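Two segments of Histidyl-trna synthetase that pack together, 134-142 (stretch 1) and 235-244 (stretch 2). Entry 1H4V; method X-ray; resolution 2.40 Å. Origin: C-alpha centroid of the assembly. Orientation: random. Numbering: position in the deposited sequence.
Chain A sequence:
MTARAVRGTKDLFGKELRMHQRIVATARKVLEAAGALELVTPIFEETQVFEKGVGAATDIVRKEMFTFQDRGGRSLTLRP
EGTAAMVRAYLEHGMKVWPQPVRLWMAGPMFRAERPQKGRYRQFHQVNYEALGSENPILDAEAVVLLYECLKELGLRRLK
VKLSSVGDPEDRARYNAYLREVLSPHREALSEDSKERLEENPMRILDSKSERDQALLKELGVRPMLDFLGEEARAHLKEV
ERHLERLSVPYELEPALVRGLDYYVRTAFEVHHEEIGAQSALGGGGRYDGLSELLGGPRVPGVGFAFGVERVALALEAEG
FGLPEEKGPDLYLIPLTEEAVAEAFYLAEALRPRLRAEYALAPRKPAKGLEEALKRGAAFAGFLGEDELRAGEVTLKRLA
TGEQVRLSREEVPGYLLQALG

Stretch 1 134-142: SENPILDAE
Stretch 2 (235-244) AHLKEVERHL

Stretch 2 is helical throughout, with phi/psi near -63/-41 and i to i+4 bonds such as V240 N to H236 O at 3.0 Å. Stretch 1 is a loop leading into a helix that runs to E142 and beyond, with A141 N bonded to P137 O at 3.2 Å and E142 N to I138 O at 3.0 Å. The two helices run in broadly the same N-to-C sense: their axes cross at -49° and approach to 8.4 Å. The register is set by A141 and V240, whose CA atoms lie 5.3 Å apart. The contact buries 460 Å² summed over both sides, most on H236 (83 Å²), P137 (76 Å²), A141 (68 Å²) and H243 (62 Å²).

S134 is extended (-142/148) and touches nothing in stretch 2; its t side chain instead braces the turn, S134 OG accepting from N136 N at 3.1 Å. E135 (-99/-6) then presents its carbonyl to the partner helix. H236 NE2 donates to E135 O at 3.0 Å with an N-H...O angle of 156°, the one hydrogen bond between the stretches. H236 reaches this acceptor with chi1 -169° (t) and chi2 -83°: its CA-to-CB bond points sideways, but the ring end comes nearer. The E135 side chain (t, p, chi3 -151°) also has its end turned closer, leaving E135 OE1 3.7 Å from H236 NE2.

N136 (-51/123) is the N-cap. With chi1 -161° and chi2 -57°, N136 OD1 accepts from I138 N at 2.9 Å and 162°, satisfying an amide that has no helical carbonyl to bond. Its CA-to-CB bond points away from stretch 2, although the side-chain end comes nearer; its clear role is the cap.

P137 (-60/-17, C-gamma endo) points toward stretch 2. Its ring suits this early position because a proline nitrogen has no hydrogen to donate. P137 CB sits over one face of the H236 ring, 3.9 Å from the centroid and 19° off the normal, a CH-pi contact; P137 CB also lies 3.7 Å from E239 CB and 4.1 Å from V240 CG2. E239 (m, m, chi3 -66°) thus contributes its aliphatic base.

I138 (-63/-37; m, t) points away, yet I138 CG1 lies 3.5 Å from H243 NE2. L139 (m, t) also points away and makes no contact.

D140 (-69/-45; chi1 -54°, chi2 -135°) points toward the partner. D140 OD1 lies 3.1 Å from H236 CE1, while D140 CB packs 3.8 Å from V240 CG2. Both carboxylate oxygens are hydrogen-bonded elsewhere in the structure. The H236 imidazole thus has P137 over one face and, at its edge, the hydrogen-bonded E135 O and the nearby D140 OD1.

A141 (-63/-36) is buried and points toward stretch 2. A141 CB lies 3.4 Å from H243 CB, 4.4 Å from V240 CG1 and 4.3 Å from L244 CD2; the short side chain fits where the backbones come close. V240 (t, sideways) offers apolar methyls; H243 (chi1 -63°, chi2 -41°) points toward stretch 1, P137 O at its ring edge, 3.9 Å from H243 CD2. L244 (m, t), sideways with its end nearer, adds an apolar neighbour. E142 (t, t, chi3 -116°) points away, its carboxylate bonded elsewhere.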

# COMPACT_ATOMS: atom_id res chain seq x y z
N SER A 134 11.60 1.52 25.64
CA SER A 134 11.59 2.30 26.86
C SER A 134 10.33 2.16 27.70
O SER A 134 9.24 1.97 27.17
CB SER A 134 11.82 3.78 26.52
OG SER A 134 11.78 4.57 27.69
N GLU A 135 10.50 2.28 29.01
CA GLU A 135 9.39 2.18 29.96
C GLU A 135 8.92 3.58 30.38
O GLU A 135 7.92 3.73 31.08
CB GLU A 135 9.85 1.40 31.19
CG GLU A 135 8.78 1.29 32.26
CD GLU A 135 7.67 0.33 31.87
OE1 GLU A 135 6.52 0.53 32.34
OE2 GLU A 135 7.94 -0.62 31.11
N ASN A 136 9.65 4.60 29.94
CA ASN A 136 9.34 5.99 30.28
C ASN A 136 7.88 6.37 30.00
O ASN A 136 7.40 6.23 28.88
CB ASN A 136 10.27 6.93 29.51
CG ASN A 136 10.32 8.31 30.13
OD1 ASN A 136 9.30 8.97 30.29
ND2 ASN A 136 11.52 8.75 30.50
N PRO A 137 7.16 6.86 31.03
CA PRO A 137 5.75 7.26 30.90
C PRO A 137 5.49 8.37 29.90
O PRO A 137 4.34 8.59 29.47
CB PRO A 137 5.37 7.64 32.34
CG PRO A 137 6.67 8.05 32.94
CD PRO A 137 7.63 7.03 32.41
N ILE A 138 6.54 9.08 29.51
CA ILE A 138 6.39 10.13 28.52
C ILE A 138 5.94 9.47 27.21
O ILE A 138 5.12 10.02 26.48
CB ILE A 138 7.73 10.90 28.31
CG1 ILE A 138 7.91 11.92 29.43
CG2 ILE A 138 7.75 11.59 26.95
CD1 ILE A 138 9.28 12.59 29.47
N LEU A 139 6.44 8.28 26.92
CA LEU A 139 6.08 7.59 25.69
C LEU A 139 4.62 7.18 25.64
O LEU A 139 4.02 7.15 24.55
CB LEU A 139 6.98 6.38 25.48
CG LEU A 139 8.44 6.82 25.42
CD1 LEU A 139 9.34 5.61 25.44
CD2 LEU A 139 8.67 7.65 24.16
N ASP A 140 4.04 6.86 26.79
CA ASP A 140 2.63 6.47 26.85
C ASP A 140 1.76 7.68 26.55
O ASP A 140 0.82 7.60 25.77
CB ASP A 140 2.29 5.92 28.24
CG ASP A 140 3.21 4.81 28.67
OD1 ASP A 140 2.71 3.78 29.19
OD2 ASP A 140 4.44 4.95 28.50
N ALA A 141 2.09 8.81 27.16
CA ALA A 141 1.33 10.03 26.92
C ALA A 141 1.46 10.43 25.45
O ALA A 141 0.51 10.93 24.85
CB ALA A 141 1.83 11.15 27.84
N GLU A 142 2.64 10.22 24.88
CA GLU A 142 2.88 10.57 23.49
C GLU A 142 2.04 9.69 22.56
O GLU A 142 1.46 10.19 21.59
CB GLU A 142 4.37 10.42 23.15
CG GLU A 142 4.73 10.76 21.72
CD GLU A 142 6.23 10.88 21.51
OE1 GLU A 142 6.71 11.99 21.18
OE2 GLU A 142 6.93 9.86 21.68
N ALA A 235 1.95 4.83 40.14
CA ALA A 235 2.81 5.99 39.96
C ALA A 235 3.02 6.26 38.48
O ALA A 235 3.10 7.42 38.06
CB ALA A 235 4.16 5.76 40.64
N HIS A 236 3.11 5.18 37.70
CA HIS A 236 3.31 5.29 36.25
C HIS A 236 2.06 5.90 35.61
O HIS A 236 2.15 6.79 34.75
CB HIS A 236 3.60 3.91 35.66
CG HIS A 236 4.08 3.94 34.25
ND1 HIS A 236 3.23 4.03 33.17
CD2 HIS A 236 5.34 3.91 33.73
CE1 HIS A 236 3.93 4.05 32.05
NE2 HIS A 236 5.21 3.97 32.36
N LEU A 237 0.90 5.44 36.04
CA LEU A 237 -0.35 5.95 35.51
C LEU A 237 -0.53 7.42 35.89
O LEU A 237 -1.05 8.21 35.10
CB LEU A 237 -1.53 5.13 36.04
CG LEU A 237 -2.94 5.60 35.65
CD1 LEU A 237 -3.07 5.69 34.12
CD2 LEU A 237 -3.96 4.62 36.23
N LYS A 238 -0.09 7.79 37.09
CA LYS A 238 -0.22 9.18 37.51
C LYS A 238 0.66 10.06 36.62
O LYS A 238 0.27 11.16 36.25
CB LYS A 238 0.16 9.34 38.98
N GLU A 239 1.84 9.57 36.27
CA GLU A 239 2.75 10.31 35.40
C GLU A 239 2.07 10.53 34.03
O GLU A 239 2.06 11.65 33.50
CB GLU A 239 4.06 9.54 35.20
CG GLU A 239 4.94 9.46 36.43
CD GLU A 239 5.66 10.77 36.71
OE1 GLU A 239 6.52 11.17 35.89
OE2 GLU A 239 5.37 11.41 37.75
N VAL A 240 1.51 9.46 33.47
CA VAL A 240 0.83 9.56 32.19
C VAL A 240 -0.29 10.60 32.25
O VAL A 240 -0.44 11.43 31.35
CB VAL A 240 0.23 8.21 31.75
CG1 VAL A 240 -0.42 8.35 30.38
CG2 VAL A 240 1.31 7.15 31.71
N GLU A 241 -1.07 10.55 33.33
CA GLU A 241 -2.16 11.49 33.52
C GLU A 241 -1.63 12.92 33.57
O GLU A 241 -2.20 13.83 32.94
CB GLU A 241 -2.92 11.20 34.81
CG GLU A 241 -3.63 9.86 34.85
CD GLU A 241 -4.34 9.61 36.17
OE1 GLU A 241 -5.23 10.41 36.52
OE2 GLU A 241 -4.02 8.62 36.85
N ARG A 242 -0.55 13.13 34.30
CA ARG A 242 0.03 14.46 34.43
C ARG A 242 0.40 15.03 33.06
O ARG A 242 0.10 16.19 32.78
CB ARG A 242 1.27 14.43 35.33
CG ARG A 242 1.79 15.82 35.65
CD ARG A 242 3.03 15.78 36.54
NE ARG A 242 4.22 15.33 35.81
CZ ARG A 242 5.43 15.27 36.34
NH1 ARG A 242 5.63 15.63 37.60
NH2 ARG A 242 6.46 14.87 35.60
N HIS A 243 1.03 14.22 32.22
CA HIS A 243 1.40 14.69 30.89
C HIS A 243 0.21 15.10 30.03
O HIS A 243 0.26 16.14 29.37
CB HIS A 243 2.24 13.64 30.16
CG HIS A 243 3.55 13.35 30.83
ND1 HIS A 243 4.33 14.34 31.39
CD2 HIS A 243 4.20 12.19 31.06
CE1 HIS A 243 5.40 13.80 31.93
NE2 HIS A 243 5.35 12.49 31.74
N LEU A 244 -0.85 14.30 30.03
CA LEU A 244 -2.03 14.63 29.22
C LEU A 244 -2.67 15.93 29.69
O LEU A 244 -3.11 16.75 28.88
CB LEU A 244 -3.05 13.50 29.26
CG LEU A 244 -2.60 12.16 28.65
CD1 LEU A 244 -3.71 11.14 28.81
CD2 LEU A 244 -2.23 12.35 27.18